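Local coordinates for adenylate cyclase-like protein (Chlamydia trachomatis, PDB 3GQS), which is of unknown function as a whole but contributes here its FHA domain, a fold that in many relatives recognises phosphorylated peptides, at residues 4-9 / 16-21; 24-29 / 51-56; 47-52 / 69-74; 59-64 / 81-86. One frame throughout, in Å; residues are numbered along the deposited sequence. Where two conformers were deposited one is given.

How the interactions relate
The four interactions show how a β-sandwich is assembled from pairs of neighbouring strands and one buried side-chain bridge between loops. Interaction 1 is a hairpin at the edge of one sheet; interactions 2 and 4 lie in the other, their centres about 9 Å apart, joined where strand 50-54 runs beside strand 60-64. Interaction 3 continues interaction 2 along the chain, sharing Lys51 and Ile52, and its two segments alternate with those of interaction 4. Interaction 1 closes before the others open and meets interaction 2 across the core, Leu7 against Ile52, with centres about 12 Å apart. The sandwich thereby carries the loops of interaction 3, where a phosphate ion is bound.

Interaction 1. Residues 4-9 / 16-21; sequences RFLLKV and GAEFHL
Residues 4-9 and 18-21 run antiparallel, their directions 151° apart, with Leu7 opposite Phe19 as a hydrogen-bonded pair flanked by the non-hydrogen-bonded pairs Leu6-His20 and Lys8-Glu18. Leu7 exchanges both of its backbone bonds with Phe19, N to O at 2.9 Å and O to N at 3.0 Å; Val9 then takes the ladder into the turn through Ala17 O and Gly16 N. At the other end Leu21 N donates to Phe5 O, and a water adds a second bridge, accepting from Phe5 N and donating to Leu21 O at 2.8 Å.

The side chains alternate between two faces. On the outer one, Arg4 is extended from CG to NE with CG anti to the backbone N (chi1 -170°), and its chain crosses that of His20 at about a right angle. The guanidinium then lies flat on the imidazole, group centres 4.0 Å apart and planes 21° apart, with NH2 over the ring toward the rim. Phe5 O meets the edge of the same ring, 3.3 Å from His20 CD2. Farther along, Glu18 runs alongside Lys8 with both chains pointing the same way; NZ to OE2 is a long salt bridge of 4.0 Å. Leu6 CD2 touches Glu18 CG at 3.7 Å. On the inner face Leu7 CB meets Leu21 CD1 at 3.7 Å, and both leucines reach Ile52 and Ile38 of the facing sheet.

A largely polar outer face, with Leu6 among its charges, and an apolar inner face make this an amphipathic β-hairpin at the edge of the FHA β-sandwich.

Interaction 2. Residues 24-29 / 51-56; sequences GKTYIV and KIIIGN
Lys51 pairs with Ile28 and lies diagonally to Thr26 on one face of an antiparallel strand pair, and its conformation shows how a long charged chain can serve as an apolar surface. CG stands anti to the backbone N (chi1 -161°), and bends at chi2 and chi3 carry the chain between these two residues. Its CD lies against Ile28 CG1 at 3.5 Å, tighter than ordinary carbon contact, the two side chains running side by side in the same direction. The approach to Thr26 CG2 is modelled too close to be trusted in detail. Thr26 itself lies alongside Ile53, with OG1 3.6 Å from Ile53 CG1.

The other face belongs to the core. Tyr27 CG is anti to its carbonyl carbon, beside the backbone N (chi1 -64°), and Ile54 CD1 approaches the CD2 side of the ring at 4.1 Å. The phenol OH is hydrogen-bonded to Asp22 N, so the ring is held at its far end as well. Next to it Ile52 CD1 touches Val29 CG2 at 4.0 Å where the two side chains cross, and Leu21 of the opposite sheet covers Tyr27, Ile52 and Ile54.

Between these faces, Tyr27 and Ile52 bond both ways, N to O at 2.8 Å in each direction, while Ile54 N gives Lys25 O a nearly straight bond (171°). Gly24 N reaches Ile54 O only weakly, and Asn56 OD1 sits 3.3 Å from Gly24 CA.

The chemistry thus divides by face: buried aliphatic and aromatic groups join the sheets, with the phenolic oxygen bonded to a backbone amide, while the lysine's methylenes lie along Ile28 on the outer face.

Interaction 3. Residues 47-52 / 69-74; sequences RQHAKI and NGVIVE. With PO4 (phosphate ion), chain C.
His49 projects CG anti to its backbone N (chi1 -168°), and chi2 of 117° turns the imidazole so that its NE2 edge meets Gly70. NE2 donates to Gly70 O at 2.8 Å, with an N-H...O angle of 167°. The oxygen lies in the ring plane, whereas seen from the acceptor the donor stands well above the carbonyl plane. Val71 CG2, anti to its own carbonyl carbon, sits at the same ring edge, 3.7 Å from His49 CD2, and also touches Ala50 CB at 3.9 Å. Histidine and valine slide past each other in opposite directions. Leu92 of strand 90-92 touches His49, Ala50 and Val71, and so the polar bond is buried among aliphatic groups.

In the backbone, His49 and Ala50 both face Val29, a classic β bulge. Ring atom ND1 has its own partner, the backbone N of Ser46, while Asn69 ND2 is hydrogen-bonded to Ser44 O. Histidine and asparagine therefore tie the 44-49 loop to the 69-71 segment.

That loop also holds a phosphate ion, probably from the crystallisation liquor. Arg47 grips its O4 twice, through the backbone N at 3.0 Å and through NH1 at 2.9 Å, and Ser46 OG adds another hydrogen bond. The ion lies at the edge of the guanidinium, near its plane.

With a donor bond at NE2 and an amide pointing at ND1, His49 is probably a neutral, structural imidazole. The Ser-x-x-His and Asn-Gly signatures of FHA domains are recognisable here, and the phosphate beside Ser46 and Arg47 is consistent with a phosphopeptide-binding surface.

Interaction 4. Residues 59-64 / 81-86; sequences SVLIED and QSTLSA
Ile62 and Ser82 face each other as a hydrogen-bonded antiparallel pair and satisfy one another's backbone. Ile62 N reaches Ser82 O at 2.7 Å with an N-H...O angle of 174°, and Ser82 N returns to Ile62 O at 2.8 Å, a more bent bond of 148°. Two residues along, Leu84 N donates to Val60 O at 3.0 Å, standing well above that carbonyl's plane. The alternate groups of the strand turn the other way: Leu61 bonds with Ile53 and Glu63 with Lys51. Strand 60-64 is thereby hydrogen-bonded along both edges, whereas 81-83 is the outermost strand of the sheet within the chain.

The same three carbonyls also receive CA-H...O contacts, Ser82 O from Leu61, Ile62 O from Gln81 and Val60 O from Thr83. Ile62 CG2 merely lies beside Ser82 O, at 3.4 Å; that methyl stands between the backbone N and the carbonyl carbon because CG1 is anti to N (chi1 -179°). Gln81 CG lies beside Ile62 O at 3.3 Å.

Among the hydroxyls, Ser82 OG turns back on its own strand and donates to Thr83 O at 3.2 Å. Asp64 OD1 is hydrogen-bonded to Ser67 OG, while Ser85 N finds Gln88 OE1.

The side chains of Ile62 and Leu84 cross obliquely, CG2 to CB 4.0 Å, and both continue inward to Val90, with Phe97 on Ile62 and Leu99 on Leu84. Val60 CG1 also faces Leu84 CB, at 4.3 Å.

The joint is thus largely a backbone one. Three backbone amide bonds, two of them nearly straight, fix the edge strand to its neighbour, the Ser82 hydroxyl is taken up by Thr83 O of its own strand, and isoleucine and leucine commit the inner face to the sandwich core.

Interaction 1. Residues 4-9 / 16-21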
# COMPACT_ATOMS: atom_id res chain seq x y z
N ARG A 4 -2.37 -16.17 0.02
CA ARG A 4 -1.10 -15.47 0.30
C ARG A 4 -0.93 -14.15 -0.49
O ARG A 4 -0.78 -14.17 -1.70
CB ARG A 4 0.03 -16.43 -0.06
CG ARG A 4 1.38 -16.03 0.33
CD ARG A 4 2.43 -16.94 -0.30
NE ARG A 4 3.77 -16.49 0.06
CZ ARG A 4 4.36 -16.70 1.24
NH1 ARG A 4 5.58 -16.26 1.44
NH2 ARG A 4 3.74 -17.40 2.22
N PHE A 5 -0.96 -13.02 0.21
CA PHE A 5 -0.83 -11.70 -0.44
C PHE A 5 0.60 -11.18 -0.37
O PHE A 5 1.25 -11.33 0.65
CB PHE A 5 -1.70 -10.62 0.21
CG PHE A 5 -3.18 -10.84 0.06
CD1 PHE A 5 -3.86 -10.36 -1.07
CD2 PHE A 5 -3.92 -11.48 1.08
CE1 PHE A 5 -5.27 -10.54 -1.20
CE2 PHE A 5 -5.29 -11.65 0.96
CZ PHE A 5 -5.97 -11.19 -0.19
N LEU A 6 1.01 -10.50 -1.42
CA LEU A 6 2.32 -9.83 -1.45
C LEU A 6 2.15 -8.44 -2.02
O LEU A 6 1.36 -8.23 -2.92
CB LEU A 6 3.36 -10.65 -2.26
CG LEU A 6 3.83 -11.96 -1.61
CD1 LEU A 6 3.16 -13.21 -2.29
CD2 LEU A 6 5.36 -12.05 -1.60
N LEU A 7 2.89 -7.49 -1.49
CA LEU A 7 2.85 -6.17 -2.01
C LEU A 7 4.05 -6.07 -2.96
O LEU A 7 5.18 -6.30 -2.54
CB LEU A 7 2.91 -5.12 -0.88
CG LEU A 7 2.83 -3.64 -1.34
CD1 LEU A 7 2.28 -2.71 -0.32
CD2 LEU A 7 4.16 -3.13 -1.73
N LYS A 8 3.83 -5.80 -4.22
CA LYS A 8 5.02 -5.56 -5.09
C LYS A 8 5.08 -4.10 -5.56
O LYS A 8 4.11 -3.56 -6.06
CB LYS A 8 5.19 -6.57 -6.22
CG LYS A 8 4.07 -6.79 -7.11
CD LYS A 8 4.45 -7.68 -8.34
CE LYS A 8 4.88 -9.12 -7.96
NZ LYS A 8 5.15 -10.02 -9.14
N VAL A 9 6.21 -3.48 -5.36
CA VAL A 9 6.47 -2.13 -5.91
C VAL A 9 6.86 -2.20 -7.42
O VAL A 9 7.78 -2.91 -7.77
CB VAL A 9 7.59 -1.47 -5.18
CG1 VAL A 9 7.95 -0.05 -5.83
CG2 VAL A 9 7.28 -1.36 -3.70
N GLY A 16 10.78 -3.36 -7.97
CA GLY A 16 11.20 -4.74 -7.68
C GLY A 16 10.73 -5.22 -6.30
O GLY A 16 10.25 -6.38 -6.17
N ALA A 17 10.83 -4.35 -5.29
CA ALA A 17 10.57 -4.74 -3.88
C ALA A 17 9.29 -5.62 -3.77
O ALA A 17 8.28 -5.29 -4.38
CB ALA A 17 10.47 -3.49 -2.99
N GLU A 18 9.36 -6.72 -3.02
CA GLU A 18 8.16 -7.55 -2.75
C GLU A 18 8.11 -8.11 -1.31
O GLU A 18 9.05 -8.70 -0.83
CB GLU A 18 8.07 -8.65 -3.78
CG GLU A 18 6.76 -9.46 -3.82
CD GLU A 18 6.67 -10.30 -5.10
OE1 GLU A 18 7.66 -10.27 -5.88
OE2 GLU A 18 5.63 -10.98 -5.33
N PHE A 19 6.96 -7.91 -0.66
CA PHE A 19 6.79 -8.18 0.79
C PHE A 19 5.48 -8.94 1.07
O PHE A 19 4.41 -8.52 0.69
CB PHE A 19 6.82 -6.87 1.58
CG PHE A 19 7.19 -7.04 3.06
CD1 PHE A 19 8.32 -7.75 3.44
CD2 PHE A 19 6.42 -6.44 4.05
CE1 PHE A 19 8.67 -7.88 4.76
CE2 PHE A 19 6.76 -6.57 5.38
CZ PHE A 19 7.89 -7.29 5.74
N HIS A 20 5.60 -10.07 1.75
CA HIS A 20 4.45 -10.88 2.17
C HIS A 20 3.71 -10.12 3.24
O HIS A 20 4.29 -9.71 4.20
CB HIS A 20 4.92 -12.21 2.70
CG HIS A 20 3.85 -13.08 3.26
ND1 HIS A 20 4.10 -13.98 4.28
CD2 HIS A 20 2.55 -13.26 2.92
CE1 HIS A 20 2.99 -14.65 4.56
NE2 HIS A 20 2.04 -14.25 3.74
N LEU A 21 2.45 -9.87 2.99
CA LEU A 21 1.59 -9.13 3.91
C LEU A 21 0.70 -10.20 4.59
O LEU A 21 -0.11 -10.87 3.95
CB LEU A 21 0.75 -8.08 3.16
CG LEU A 21 1.51 -6.96 2.42
CD1 LEU A 21 0.52 -5.97 1.80
CD2 LEU A 21 2.48 -6.24 3.30
O HOH W 1 -1.24 -13.35 3.38
O HOH W 2 4.66 -12.21 -7.21

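Interaction 2. Residues 24-29 / 51-56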
# COMPACT_ATOMS: atom_id res chain seq x y z
N GLY A 24 -4.49 -10.87 8.92
CA GLY A 24 -4.70 -10.29 10.27
C GLY A 24 -3.69 -9.20 10.66
O GLY A 24 -3.61 -8.77 11.81
N LYS A 25 -2.88 -8.74 9.71
CA LYS A 25 -1.90 -7.69 10.05
C LYS A 25 -2.14 -6.43 9.29
O LYS A 25 -2.78 -6.43 8.25
CB LYS A 25 -0.47 -8.19 9.91
CG LYS A 25 -0.24 -9.45 10.79
CD LYS A 25 1.06 -9.44 11.56
CE LYS A 25 1.13 -10.61 12.56
NZ LYS A 25 1.66 -11.87 11.88
N THR A 26 -1.59 -5.36 9.83
CA THR A 26 -1.70 -4.00 9.31
C THR A 26 -0.29 -3.50 8.99
O THR A 26 0.61 -3.68 9.79
CB THR A 26 -2.29 -3.07 10.37
OG1 THR A 26 -3.57 -3.58 10.80
CG2 THR A 26 -2.41 -1.63 9.87
N TYR A 27 -0.12 -2.84 7.84
CA TYR A 27 1.20 -2.37 7.43
C TYR A 27 1.12 -0.91 6.98
O TYR A 27 0.29 -0.52 6.22
CB TYR A 27 1.74 -3.21 6.25
CG TYR A 27 1.99 -4.67 6.58
CD1 TYR A 27 3.26 -5.15 6.78
CD2 TYR A 27 0.94 -5.56 6.59
CE1 TYR A 27 3.47 -6.49 7.05
CE2 TYR A 27 1.15 -6.89 6.89
CZ TYR A 27 2.39 -7.35 7.13
OH TYR A 27 2.55 -8.71 7.42
N ILE A 28 2.01 -0.11 7.46
CA ILE A 28 2.03 1.30 7.10
C ILE A 28 3.06 1.48 6.00
O ILE A 28 4.16 1.02 6.12
CB ILE A 28 2.43 2.12 8.30
CG1 ILE A 28 1.34 1.95 9.42
CG2 ILE A 28 2.60 3.58 7.94
CD1 ILE A 28 1.76 2.57 10.80
N VAL A 29 2.67 2.15 4.94
CA VAL A 29 3.59 2.42 3.81
C VAL A 29 3.96 3.92 3.90
O VAL A 29 3.12 4.75 3.96
CB VAL A 29 2.95 2.07 2.44
CG1 VAL A 29 3.96 2.39 1.20
CG2 VAL A 29 2.48 0.62 2.42
N LYS A 51 -2.18 2.88 4.91
CA LYS A 51 -2.18 1.72 5.77
C LYS A 51 -2.91 0.61 5.10
O LYS A 51 -3.93 0.83 4.51
CB LYS A 51 -2.86 2.04 7.10
CG LYS A 51 -2.47 1.05 8.13
CD LYS A 51 -2.14 1.66 9.52
CE LYS A 51 -3.28 2.24 10.18
NZ LYS A 51 -2.81 3.00 11.43
N ILE A 52 -2.35 -0.59 5.15
CA ILE A 52 -2.93 -1.75 4.48
C ILE A 52 -3.27 -2.77 5.54
O ILE A 52 -2.43 -3.22 6.27
CB ILE A 52 -1.96 -2.35 3.39
CG1 ILE A 52 -1.59 -1.27 2.38
CG2 ILE A 52 -2.56 -3.64 2.70
CD1 ILE A 52 -0.53 -1.75 1.31
N ILE A 53 -4.54 -3.09 5.63
CA ILE A 53 -5.05 -3.97 6.66
C ILE A 53 -5.50 -5.25 6.01
O ILE A 53 -6.40 -5.27 5.19
CB ILE A 53 -6.23 -3.32 7.40
CG1 ILE A 53 -5.72 -2.14 8.23
CG2 ILE A 53 -6.97 -4.35 8.32
CD1 ILE A 53 -6.66 -0.95 8.21
N ILE A 54 -4.85 -6.33 6.36
CA ILE A 54 -5.24 -7.63 5.81
C ILE A 54 -6.10 -8.28 6.85
O ILE A 54 -5.65 -8.58 7.95
CB ILE A 54 -4.07 -8.51 5.39
CG1 ILE A 54 -3.36 -7.87 4.17
CG2 ILE A 54 -4.56 -9.90 4.98
CD1 ILE A 54 -2.17 -7.20 4.52
N GLY A 55 -7.37 -8.44 6.52
CA GLY A 55 -8.32 -9.08 7.40
C GLY A 55 -8.02 -10.55 7.43
O GLY A 55 -7.24 -11.07 6.64
N ASN A 56 -8.64 -11.26 8.36
CA ASN A 56 -8.37 -12.66 8.49
C ASN A 56 -9.06 -13.53 7.44
O ASN A 56 -8.81 -14.73 7.40
CB ASN A 56 -8.69 -13.13 9.91
CG ASN A 56 -7.58 -12.76 10.87
OD1 ASN A 56 -6.37 -13.06 10.61
ND2 ASN A 56 -7.95 -12.05 11.96

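Interaction 3. Residues 47-52 / 69-74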
# COMPACT_ATOMS: atom_id res chain seq x y z
N ARG A 47 5.59 10.65 5.31
CA ARG A 47 6.35 9.91 6.31
C ARG A 47 5.60 8.61 6.65
O ARG A 47 6.16 7.52 6.67
CB ARG A 47 6.55 10.74 7.55
CG ARG A 47 7.49 11.90 7.36
CD ARG A 47 7.47 12.90 8.52
NE ARG A 47 8.29 14.07 8.23
CZ ARG A 47 7.92 15.14 7.50
NH1 ARG A 47 6.72 15.24 6.98
NH2 ARG A 47 8.75 16.15 7.35
N GLN A 48 4.32 8.77 6.83
CA GLN A 48 3.38 7.65 6.82
C GLN A 48 2.18 8.02 5.98
O GLN A 48 1.50 8.99 6.20
CB GLN A 48 2.98 7.22 8.26
CG GLN A 48 2.18 8.28 9.06
CD GLN A 48 1.98 7.82 10.51
OE1 GLN A 48 1.57 6.67 10.77
NE2 GLN A 48 2.29 8.70 11.46
N HIS A 49 1.93 7.21 4.98
CA HIS A 49 1.11 7.63 3.89
C HIS A 49 -0.23 6.88 3.80
O HIS A 49 -1.29 7.47 3.60
CB HIS A 49 1.92 7.40 2.61
CG HIS A 49 1.32 8.05 1.40
ND1 HIS A 49 1.96 9.03 0.69
CD2 HIS A 49 0.13 7.84 0.78
CE1 HIS A 49 1.17 9.43 -0.29
NE2 HIS A 49 0.05 8.72 -0.27
N ALA A 50 -0.12 5.56 3.88
CA ALA A 50 -1.21 4.64 3.61
C ALA A 50 -1.05 3.49 4.58
O ALA A 50 0.04 3.15 4.96
CB ALA A 50 -1.18 4.10 2.16
N LYS A 51 -2.18 2.88 4.91
CA LYS A 51 -2.18 1.72 5.77
C LYS A 51 -2.91 0.61 5.10
O LYS A 51 -3.93 0.83 4.51
CB LYS A 51 -2.86 2.04 7.10
CG LYS A 51 -2.47 1.05 8.13
CD LYS A 51 -2.14 1.66 9.52
CE LYS A 51 -3.28 2.24 10.18
NZ LYS A 51 -2.81 3.00 11.43
N ILE A 52 -2.35 -0.59 5.15
CA ILE A 52 -2.93 -1.75 4.48
C ILE A 52 -3.27 -2.77 5.54
O ILE A 52 -2.43 -3.22 6.27
CB ILE A 52 -1.96 -2.35 3.39
CG1 ILE A 52 -1.59 -1.27 2.38
CG2 ILE A 52 -2.56 -3.64 2.70
CD1 ILE A 52 -0.53 -1.75 1.31
N ASN A 69 -0.30 13.81 -0.83
CA ASN A 69 -0.68 13.56 -2.25
C ASN A 69 -1.85 12.58 -2.46
O ASN A 69 -2.28 12.34 -3.60
CB ASN A 69 0.55 12.98 -2.98
CG ASN A 69 1.67 14.02 -3.16
OD1 ASN A 69 1.41 15.20 -3.37
ND2 ASN A 69 2.91 13.57 -3.06
N GLY A 70 -2.30 11.96 -1.39
CA GLY A 70 -3.48 11.10 -1.46
C GLY A 70 -3.11 9.68 -1.83
O GLY A 70 -1.96 9.35 -2.07
N VAL A 71 -4.12 8.83 -1.85
CA VAL A 71 -3.97 7.42 -2.21
C VAL A 71 -4.90 7.16 -3.38
O VAL A 71 -6.11 7.35 -3.27
CB VAL A 71 -4.30 6.50 -1.03
CG1 VAL A 71 -4.35 5.05 -1.52
CG2 VAL A 71 -3.28 6.65 0.09
N ILE A 72 -4.30 6.80 -4.52
CA ILE A 72 -5.03 6.61 -5.79
C ILE A 72 -5.08 5.13 -6.09
O ILE A 72 -4.04 4.48 -6.15
CB ILE A 72 -4.34 7.29 -7.01
CG1 ILE A 72 -4.32 8.81 -6.87
CG2 ILE A 72 -5.06 6.91 -8.34
CD1 ILE A 72 -4.30 9.52 -8.20
N VAL A 73 -6.29 4.60 -6.25
CA VAL A 73 -6.46 3.21 -6.68
C VAL A 73 -7.10 3.25 -8.09
O VAL A 73 -8.15 3.88 -8.32
CB VAL A 73 -7.27 2.32 -5.66
CG1 VAL A 73 -7.26 0.84 -6.10
CG2 VAL A 73 -6.68 2.43 -4.26
N GLU A 74 -6.43 2.60 -9.03
CA GLU A 74 -6.93 2.46 -10.41
C GLU A 74 -7.56 3.76 -10.87
O GLU A 74 -8.75 3.81 -11.26
CB GLU A 74 -7.98 1.35 -10.47
CG GLU A 74 -7.47 -0.02 -10.08
CD GLU A 74 -7.16 -0.90 -11.27
OE1 GLU A 74 -8.03 -1.01 -12.12
OE2 GLU A 74 -6.05 -1.47 -11.35
P PO4 C . 3.70 14.28 5.56
O1 PO4 C . 2.25 13.97 5.76
O2 PO4 C . 3.85 14.28 4.01
O3 PO4 C . 4.09 15.62 6.16
O4 PO4 C . 4.73 13.35 6.15

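Interaction 4. Residues 59-64 / 81-86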
# COMPACT_ATOMS: atom_id res chain seq x y z
N SER A 59 -9.70 -10.63 2.70
CA SER A 59 -10.12 -9.28 2.34
C SER A 59 -9.05 -8.26 2.72
O SER A 59 -8.36 -8.39 3.73
CB SER A 59 -11.41 -8.93 3.04
OG SER A 59 -11.34 -9.41 4.38
N VAL A 60 -8.92 -7.23 1.90
CA VAL A 60 -7.95 -6.19 2.16
C VAL A 60 -8.58 -4.81 2.16
O VAL A 60 -9.43 -4.51 1.35
CB VAL A 60 -6.78 -6.21 1.14
CG1 VAL A 60 -5.69 -5.27 1.58
CG2 VAL A 60 -6.20 -7.59 1.01
N LEU A 61 -8.11 -3.97 3.07
CA LEU A 61 -8.54 -2.57 3.10
C LEU A 61 -7.33 -1.68 2.97
O LEU A 61 -6.24 -1.99 3.45
CB LEU A 61 -9.29 -2.24 4.40
CG LEU A 61 -10.69 -2.86 4.56
CD1 LEU A 61 -11.10 -2.96 6.07
CD2 LEU A 61 -11.76 -2.07 3.78
N ILE A 62 -7.52 -0.57 2.32
CA ILE A 62 -6.46 0.41 2.27
C ILE A 62 -7.06 1.71 2.76
O ILE A 62 -8.24 1.97 2.62
CB ILE A 62 -5.87 0.59 0.87
CG1 ILE A 62 -4.75 1.64 0.91
CG2 ILE A 62 -6.98 0.97 -0.13
CD1 ILE A 62 -3.59 1.37 -0.09
N GLU A 63 -6.18 2.51 3.32
CA GLU A 63 -6.57 3.67 4.09
C GLU A 63 -5.54 4.76 3.88
O GLU A 63 -4.36 4.49 3.90
CB GLU A 63 -6.52 3.21 5.54
CG GLU A 63 -7.10 4.09 6.49
CD GLU A 63 -7.31 3.35 7.81
OE1 GLU A 63 -6.31 2.95 8.44
OE2 GLU A 63 -8.48 3.13 8.15
N ASP A 64 -6.01 5.97 3.71
CA ASP A 64 -5.14 7.13 3.61
C ASP A 64 -4.83 7.73 4.99
O ASP A 64 -5.74 8.01 5.74
CB ASP A 64 -5.79 8.17 2.71
CG ASP A 64 -4.88 9.34 2.41
OD1 ASP A 64 -3.69 9.32 2.81
OD2 ASP A 64 -5.36 10.29 1.77
N GLN A 81 -11.11 5.46 3.21
CA GLN A 81 -10.73 4.07 3.36
C GLN A 81 -11.50 3.21 2.39
O GLN A 81 -12.71 3.25 2.40
CB GLN A 81 -11.07 3.57 4.78
CG GLN A 81 -10.55 2.14 5.02
CD GLN A 81 -11.20 1.40 6.18
OE1 GLN A 81 -10.51 0.77 6.97
NE2 GLN A 81 -12.52 1.46 6.26
N SER A 82 -10.83 2.36 1.62
CA SER A 82 -11.59 1.44 0.72
C SER A 82 -11.02 0.02 0.63
O SER A 82 -9.94 -0.25 1.10
CB SER A 82 -11.78 2.07 -0.67
OG SER A 82 -10.68 1.82 -1.54
N THR A 83 -11.83 -0.85 0.03
CA THR A 83 -11.45 -2.20 -0.34
C THR A 83 -10.36 -2.13 -1.40
O THR A 83 -10.38 -1.28 -2.29
CB THR A 83 -12.65 -2.96 -0.92
OG1 THR A 83 -13.60 -3.11 0.12
CG2 THR A 83 -12.31 -4.35 -1.42
N LEU A 84 -9.40 -3.02 -1.26
CA LEU A 84 -8.32 -3.13 -2.23
C LEU A 84 -8.34 -4.58 -2.65
O LEU A 84 -8.33 -5.46 -1.81
CB LEU A 84 -6.98 -2.76 -1.61
CG LEU A 84 -5.79 -2.79 -2.56
CD1 LEU A 84 -5.89 -1.72 -3.71
CD2 LEU A 84 -4.53 -2.62 -1.73
N SER A 85 -8.39 -4.80 -3.95
CA SER A 85 -8.44 -6.15 -4.51
C SER A 85 -7.08 -6.55 -5.10
O SER A 85 -6.26 -5.69 -5.46
CB SER A 85 -9.56 -6.24 -5.57
OG SER A 85 -10.84 -6.09 -4.96
N ALA A 86 -6.82 -7.84 -5.15
CA ALA A 86 -5.66 -8.35 -5.88
C ALA A 86 -5.62 -7.69 -7.29
O ALA A 86 -6.64 -7.38 -7.88
CB ALA A 86 -5.70 -9.90 -5.98